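Local coordinates for protein putative aspartyl-tRNA synthetase (Leishmania major, PDB 6OD8) that probably attaches L-aspartate to its cognate tRNA(Asp), splitting ATP to AMP and diphosphate in the process, at residues K238-I243 with L314-R319; M281-Q284 with R289-E292; L373-I378 with E439-D444. One frame throughout, in Å; residues are numbered along the deposited sequence. Where two conformers were deposited one is given.

All three contacts belong to the class II catalytic domain and reach the same large mixed sheet. Contacts 1 and 2 are neighbours, with centres about 6 Å apart: strand 289-297 of contact 2 runs between strands 241-242 and 310-319 of contact 1. Along the chain, both segments of contact 2 fall between those of contact 1, and both contacts also touch the second subunit. Contact 3 comes later in the sequence, its centre about 30 Å from contact 1's and 34 Å from contact 2's. Contacts 1 and 2 lie where motifs 1 and 2 of the class II fold meet, by the dimer interface; contact 3 lies toward the sheet's opposite end.

Contact 1. Residues K238-I243 with L314-R319; sequences KDFCEI and LDVEMR. With EDO (1,2-ethanediol), chain D.
The Phe240 ring meets Met318 at its edge: SD lies 5.4 Å from the ring centroid, 81° off the ring normal, a Met-aromatic contact in which CZ is the ring atom nearest the sulfur, at 4.1 Å. Another part of the rim has Lys238 CB close to the ring plane. Val316 comes in obliquely, its CG1 methyl 3.4 Å from Phe240 CE1, and the two side chains meet at about a right angle. Met318 adds its CB, 4.0 Å from that same CE1. With CG of Met318 between the backbone N and the carbonyl carbon (chi1 57°), the chain passes along the ring's rim from CE1 to CZ, where the sulfur lies. This is the join between motifs 1 and 2 of a class II synthetase. A Schellman turn at Asp239 ends motif 1 helix 215-237, and Phe240 then reaches past strand 289-297 to the second motif 2 strand, 310-319. Leu235 of that helix touches both Phe240 and Val316 and so belongs to the same cluster. On the other face of the strand, Asp315 OD1 accepts a 2.7 Å hydrogen bond from O2 of an ethanediol, probably from the crystallisation liquor; OD2 pairs with Lys279.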
# COMPACT_ATOMS: atom_id res chain seq x y z
N LYS A 238 0.83 14.14 -7.21
CA LYS A 238 0.53 15.39 -6.53
C LYS A 238 1.35 15.59 -5.27
O LYS A 238 0.97 16.41 -4.42
CB LYS A 238 -0.97 15.45 -6.20
CG LYS A 238 -1.89 15.26 -7.39
CD LYS A 238 -1.97 16.52 -8.22
CE LYS A 238 -2.92 16.37 -9.39
NZ LYS A 238 -2.92 17.61 -10.22
N ASP A 239 2.45 14.86 -5.12
CA ASP A 239 3.43 15.03 -4.03
C ASP A 239 2.82 14.72 -2.66
O ASP A 239 3.13 15.38 -1.67
CB ASP A 239 4.04 16.43 -4.07
CG ASP A 239 5.28 16.56 -3.21
OD1 ASP A 239 5.47 17.64 -2.61
OD2 ASP A 239 6.06 15.57 -3.12
N PHE A 240 1.96 13.70 -2.60
CA PHE A 240 1.52 13.14 -1.32
C PHE A 240 2.51 12.08 -0.89
O PHE A 240 2.96 11.27 -1.70
CB PHE A 240 0.13 12.49 -1.41
CG PHE A 240 -1.01 13.46 -1.46
CD1 PHE A 240 -1.87 13.60 -0.38
CD2 PHE A 240 -1.24 14.22 -2.59
CE1 PHE A 240 -2.94 14.52 -0.43
CE2 PHE A 240 -2.28 15.13 -2.66
CZ PHE A 240 -3.13 15.27 -1.58
N CYS A 241 2.86 12.09 0.39
CA CYS A 241 3.81 11.14 0.95
C CYS A 241 3.06 9.96 1.57
O CYS A 241 2.04 10.15 2.24
CB CYS A 241 4.67 11.86 1.99
SG CYS A 241 5.96 10.90 2.78
N GLU A 242 3.57 8.75 1.35
CA GLU A 242 2.93 7.58 1.94
C GLU A 242 3.36 7.43 3.40
O GLU A 242 4.55 7.55 3.72
CB GLU A 242 3.26 6.31 1.15
CG GLU A 242 2.62 5.08 1.76
CD GLU A 242 2.72 3.84 0.88
OE1 GLU A 242 3.34 3.89 -0.20
OE2 GLU A 242 2.18 2.80 1.30
N ILE A 243 2.39 7.15 4.27
CA ILE A 243 2.70 6.91 5.68
C ILE A 243 2.18 5.54 6.07
O ILE A 243 1.30 4.98 5.43
CB ILE A 243 2.10 7.99 6.63
CG1 ILE A 243 0.57 8.00 6.50
CG2 ILE A 243 2.64 9.37 6.29
CD1 ILE A 243 -0.11 8.87 7.59
N LEU A 314 -8.31 3.49 2.17
CA LEU A 314 -7.50 4.37 1.35
C LEU A 314 -7.68 5.76 1.95
O LEU A 314 -8.77 6.33 1.86
CB LEU A 314 -7.96 4.32 -0.11
CG LEU A 314 -8.24 2.96 -0.73
CD1 LEU A 314 -8.77 3.09 -2.17
CD2 LEU A 314 -6.92 2.11 -0.76
N ASP A 315 -6.66 6.27 2.64
CA ASP A 315 -6.83 7.45 3.48
C ASP A 315 -5.93 8.56 2.98
O ASP A 315 -4.82 8.31 2.51
CB ASP A 315 -6.52 7.12 4.95
CG ASP A 315 -7.72 6.65 5.69
OD1 ASP A 315 -7.95 5.41 5.74
OD2 ASP A 315 -8.45 7.53 6.22
N VAL A 316 -6.43 9.79 3.08
CA VAL A 316 -5.74 10.98 2.60
C VAL A 316 -5.89 12.07 3.66
O VAL A 316 -6.97 12.23 4.24
CB VAL A 316 -6.30 11.45 1.23
CG1 VAL A 316 -5.64 12.76 0.77
CG2 VAL A 316 -6.13 10.36 0.15
N GLU A 317 -4.81 12.81 3.93
CA GLU A 317 -4.92 14.02 4.75
C GLU A 317 -3.98 15.07 4.16
O GLU A 317 -2.92 14.72 3.64
CB GLU A 317 -4.60 13.74 6.25
CG GLU A 317 -5.13 14.82 7.26
CD GLU A 317 -6.62 14.67 7.58
OE1 GLU A 317 -7.23 13.63 7.23
OE2 GLU A 317 -7.19 15.59 8.20
N MET A 318 -4.38 16.35 4.23
CA MET A 318 -3.57 17.39 3.59
C MET A 318 -3.80 18.73 4.26
O MET A 318 -4.87 19.00 4.80
CB MET A 318 -3.92 17.50 2.10
CG MET A 318 -5.43 17.80 1.90
SD MET A 318 -5.89 17.82 0.17
CE MET A 318 -5.35 19.49 -0.21
N ARG A 319 -2.77 19.60 4.21
CA ARG A 319 -2.97 20.99 4.61
C ARG A 319 -4.00 21.66 3.72
O ARG A 319 -4.14 21.33 2.54
CB ARG A 319 -1.68 21.79 4.47
CG ARG A 319 -0.54 21.36 5.27
CD ARG A 319 0.60 22.28 4.93
NE ARG A 319 1.80 21.80 5.55
CZ ARG A 319 3.00 22.24 5.25
NH1 ARG A 319 3.15 23.19 4.33
NH2 ARG A 319 4.04 21.72 5.87
C1 EDO D . -11.71 4.67 5.10
O1 EDO D . -12.89 4.75 5.89
C2 EDO D . -10.71 3.88 5.91
O2 EDO D . -10.21 4.67 6.97

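Contact 2. Residues M281-Q284 with R289-E292; sequences MVLQ and RVFE
Leu283 reaches from the last turn of helix 276-283 down onto Val290 of the neighbouring strand. Its CB starts off across the strand, not at it, and touches nothing of 289-292. The first torsion sets CG opposite the carbonyl carbon (chi1 -61°), and from that branch point the two methyls part company. CD2 does the touching: it sits 3.9 Å from Val290 CG2 and 4.1 Å from Val290 CG1, spanning both methyls of the valine, and its distance to the backbone N of Arg289 is 4.2 Å. The other methyl, CD1, is turned toward Glu317 on the adjacent strand 310-319. Val290 CG1 also faces the preceding helical residue, with Val282 CG1 4.2 Å away; Val282 was modelled in two conformers, and the distance is that of the one given, so this looser contact is less certain. The result is a small apolar patch made of branched methyls, with no polar bond between the two segments. On the other side of the strand, Phe291 packs against helix 215-237, while Val282 also meets Phe549 of the second subunit. A short turn links helix to strand here, and the chain then runs into the first strand of motif 2. Helices on both faces of a largely antiparallel sheet are characteristic of the class II synthetase catalytic domain.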
# COMPACT_ATOMS: atom_id res chain seq x y z
N MET A 281 -1.95 13.86 12.96
CA MET A 281 -0.77 14.16 13.75
C MET A 281 0.47 14.28 12.87
O MET A 281 1.35 15.10 13.16
CB MET A 281 -0.56 13.08 14.82
CG MET A 281 -1.75 13.02 15.80
SD MET A 281 -1.79 11.50 16.82
CE MET A 281 -0.31 11.88 17.73
N VAL A 282 0.55 13.51 11.79
CA VAL A 282 1.76 13.58 10.96
C VAL A 282 1.85 14.93 10.26
O VAL A 282 2.95 15.45 10.05
CB VAL A 282 1.79 12.40 9.97
CG1 VAL A 282 3.03 12.50 9.06
CG2 VAL A 282 1.84 11.09 10.74
N LEU A 283 0.72 15.53 9.90
CA LEU A 283 0.77 16.87 9.31
C LEU A 283 1.34 17.89 10.29
O LEU A 283 1.96 18.88 9.89
CB LEU A 283 -0.62 17.29 8.86
CG LEU A 283 -1.36 16.48 7.80
CD1 LEU A 283 -2.42 17.36 7.18
CD2 LEU A 283 -0.46 15.88 6.74
N GLN A 284 1.15 17.67 11.58
CA GLN A 284 1.75 18.57 12.56
C GLN A 284 3.25 18.34 12.72
O GLN A 284 3.90 19.11 13.44
CB GLN A 284 1.03 18.43 13.91
CG GLN A 284 -0.51 18.48 13.81
CD GLN A 284 -1.05 19.45 12.76
OE1 GLN A 284 -0.55 20.56 12.60
NE2 GLN A 284 -2.08 19.02 12.03
N ARG A 289 1.30 16.66 2.98
CA ARG A 289 0.26 15.88 2.31
C ARG A 289 0.58 14.40 2.48
O ARG A 289 1.70 14.02 2.13
CB ARG A 289 0.22 16.18 0.80
CG ARG A 289 -0.11 17.61 0.37
CD ARG A 289 0.23 17.83 -1.12
NE ARG A 289 1.64 18.15 -1.31
CZ ARG A 289 2.16 19.35 -1.06
NH1 ARG A 289 1.38 20.33 -0.63
NH2 ARG A 289 3.44 19.57 -1.25
N VAL A 290 -0.37 13.58 2.94
CA VAL A 290 -0.09 12.16 3.18
C VAL A 290 -1.22 11.29 2.66
O VAL A 290 -2.37 11.70 2.57
CB VAL A 290 0.13 11.84 4.69
CG1 VAL A 290 1.37 12.54 5.22
CG2 VAL A 290 -1.11 12.25 5.53
N PHE A 291 -0.88 10.04 2.38
CA PHE A 291 -1.89 9.02 2.16
C PHE A 291 -1.45 7.74 2.84
O PHE A 291 -0.26 7.53 3.11
CB PHE A 291 -2.18 8.79 0.67
CG PHE A 291 -1.04 8.09 -0.07
CD1 PHE A 291 -0.91 6.69 -0.03
CD2 PHE A 291 -0.13 8.82 -0.81
CE1 PHE A 291 0.13 6.03 -0.73
CE2 PHE A 291 0.93 8.17 -1.51
CZ PHE A 291 1.04 6.78 -1.46
N GLU A 292 -2.42 6.87 3.10
CA GLU A 292 -2.13 5.57 3.67
C GLU A 292 -3.06 4.54 3.05
O GLU A 292 -4.23 4.80 2.81
CB GLU A 292 -2.27 5.58 5.21
CG GLU A 292 -2.00 4.21 5.85
CD GLU A 292 -1.58 4.28 7.31
OE1 GLU A 292 -1.73 5.34 7.97
OE2 GLU A 292 -1.12 3.25 7.82

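Contact 3. Residues L373-I378 with E439-D444; sequences LGVGVI and ERYGTD. With EDO (1,2-ethanediol), chain K.
Tyr441 OH, on the ring that packs against Leu373 and Val375, has two partners: Arg440 NE donates a weak hydrogen bond to it (3.2 Å, 146° at the hydrogen), and Asp386 OD2 is hydrogen-bonded to it. The same Asp386 carboxylate makes a salt bridge through OD1 to Arg440 NH2, helping to fix both side chains. With CG anti to its own N (chi1 -172°), Arg440 lays CG 3.8 Å above one face of the Tyr441 ring, off toward the rim; the extended chain beyond CG carries the guanidinium out to Leu373 and Asp386. Leu373 fits its two methyls against the pair. CD2 lies over a face of the Arg440 guanidinium, 4.0 Å above the plane and displaced to one side, whereas CD1 comes obliquely to within 3.4 Å of Tyr441 CD1 and 3.5 Å of Arg440 O. Arg440 O accepts its hydrogen bond from Arg369; the leucine methyl merely packs against it. Two helix ends meet here: 367-373 stops in a Schellman motif at Gly374, and 427-441 stops at Gly442, again with positive phi. Beyond them the chain enters strands 376-377 and 445-449 of the large sheet, within the region between motifs 2 and 3. Val375 CG2 approaches the Tyr441 ring at its edge, 4.0 Å from CE1. Asp444 OD1, salt-bridged to Lys438, accepts a 2.7 Å hydrogen bond from O2 of an ethanediol, probably from the crystallisation liquor.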
# COMPACT_ATOMS: atom_id res chain seq x y z
N LEU A 373 -29.99 22.34 -17.13
CA LEU A 373 -30.47 22.59 -15.78
C LEU A 373 -29.87 23.84 -15.16
O LEU A 373 -30.24 24.20 -14.05
CB LEU A 373 -30.20 21.40 -14.86
CG LEU A 373 -30.83 20.07 -15.27
CD1 LEU A 373 -30.33 18.98 -14.33
CD2 LEU A 373 -32.33 20.15 -15.24
N GLY A 374 -28.96 24.52 -15.85
CA GLY A 374 -28.33 25.68 -15.23
C GLY A 374 -27.49 25.32 -14.02
O GLY A 374 -27.49 26.07 -13.03
N VAL A 375 -26.77 24.19 -14.08
CA VAL A 375 -25.79 23.85 -13.05
C VAL A 375 -24.66 24.87 -13.09
O VAL A 375 -24.20 25.27 -14.17
CB VAL A 375 -25.28 22.42 -13.29
CG1 VAL A 375 -24.09 22.07 -12.42
CG2 VAL A 375 -26.42 21.41 -13.07
N GLY A 376 -24.21 25.30 -11.91
CA GLY A 376 -23.13 26.27 -11.86
C GLY A 376 -21.79 25.62 -12.18
O GLY A 376 -21.65 24.41 -12.16
N VAL A 377 -20.81 26.45 -12.53
CA VAL A 377 -19.45 26.00 -12.84
C VAL A 377 -18.48 26.88 -12.06
O VAL A 377 -18.28 28.04 -12.42
CB VAL A 377 -19.13 26.04 -14.34
CG1 VAL A 377 -17.75 25.42 -14.60
CG2 VAL A 377 -20.21 25.34 -15.16
N ILE A 378 -17.85 26.31 -11.03
CA ILE A 378 -17.08 27.11 -10.07
C ILE A 378 -15.89 27.79 -10.75
O ILE A 378 -15.65 28.99 -10.57
CB ILE A 378 -16.62 26.23 -8.89
CG1 ILE A 378 -17.86 25.71 -8.15
CG2 ILE A 378 -15.64 26.98 -7.99
CD1 ILE A 378 -17.61 24.60 -7.18
N GLU A 439 -31.91 10.44 -11.93
CA GLU A 439 -33.00 10.79 -12.83
C GLU A 439 -32.92 12.25 -13.28
O GLU A 439 -33.18 12.55 -14.44
CB GLU A 439 -34.34 10.49 -12.16
CG GLU A 439 -34.54 9.00 -11.91
CD GLU A 439 -35.85 8.66 -11.20
OE1 GLU A 439 -36.53 9.60 -10.72
OE2 GLU A 439 -36.19 7.46 -11.14
N ARG A 440 -32.53 13.16 -12.37
CA ARG A 440 -32.51 14.59 -12.70
C ARG A 440 -31.26 14.97 -13.48
O ARG A 440 -31.34 15.66 -14.50
CB ARG A 440 -32.56 15.44 -11.43
CG ARG A 440 -32.73 16.94 -11.75
CD ARG A 440 -32.90 17.79 -10.51
NE ARG A 440 -32.79 19.23 -10.80
CZ ARG A 440 -33.75 19.95 -11.37
NH1 ARG A 440 -34.87 19.36 -11.76
NH2 ARG A 440 -33.58 21.26 -11.57
N TYR A 441 -30.09 14.55 -12.97
CA TYR A 441 -28.78 14.98 -13.46
C TYR A 441 -28.08 13.95 -14.33
O TYR A 441 -27.11 14.31 -15.01
CB TYR A 441 -27.85 15.33 -12.29
CG TYR A 441 -28.41 16.48 -11.45
CD1 TYR A 441 -28.28 17.80 -11.86
CD2 TYR A 441 -29.10 16.23 -10.27
CE1 TYR A 441 -28.83 18.85 -11.11
CE2 TYR A 441 -29.63 17.26 -9.51
CZ TYR A 441 -29.49 18.58 -9.93
OH TYR A 441 -30.04 19.63 -9.21
N GLY A 442 -28.50 12.69 -14.29
CA GLY A 442 -27.94 11.67 -15.16
C GLY A 442 -26.66 11.03 -14.70
O GLY A 442 -25.97 10.39 -15.50
N THR A 443 -26.31 11.16 -13.41
CA THR A 443 -25.03 10.70 -12.92
C THR A 443 -25.22 9.76 -11.74
O THR A 443 -26.16 9.89 -10.96
CB THR A 443 -24.11 11.87 -12.51
OG1 THR A 443 -22.84 11.34 -12.10
CG2 THR A 443 -24.72 12.68 -11.39
N ASP A 444 -24.31 8.78 -11.65
CA ASP A 444 -24.24 7.81 -10.57
C ASP A 444 -23.30 8.24 -9.45
O ASP A 444 -23.14 7.49 -8.48
CB ASP A 444 -23.72 6.44 -11.09
CG ASP A 444 -24.61 5.83 -12.16
OD1 ASP A 444 -25.84 5.80 -12.00
OD2 ASP A 444 -24.05 5.37 -13.18
C1 EDO K . -28.45 5.71 -8.04
O1 EDO K . -29.60 4.96 -8.44
C2 EDO K . -27.59 6.04 -9.25
O2 EDO K . -26.85 4.89 -9.66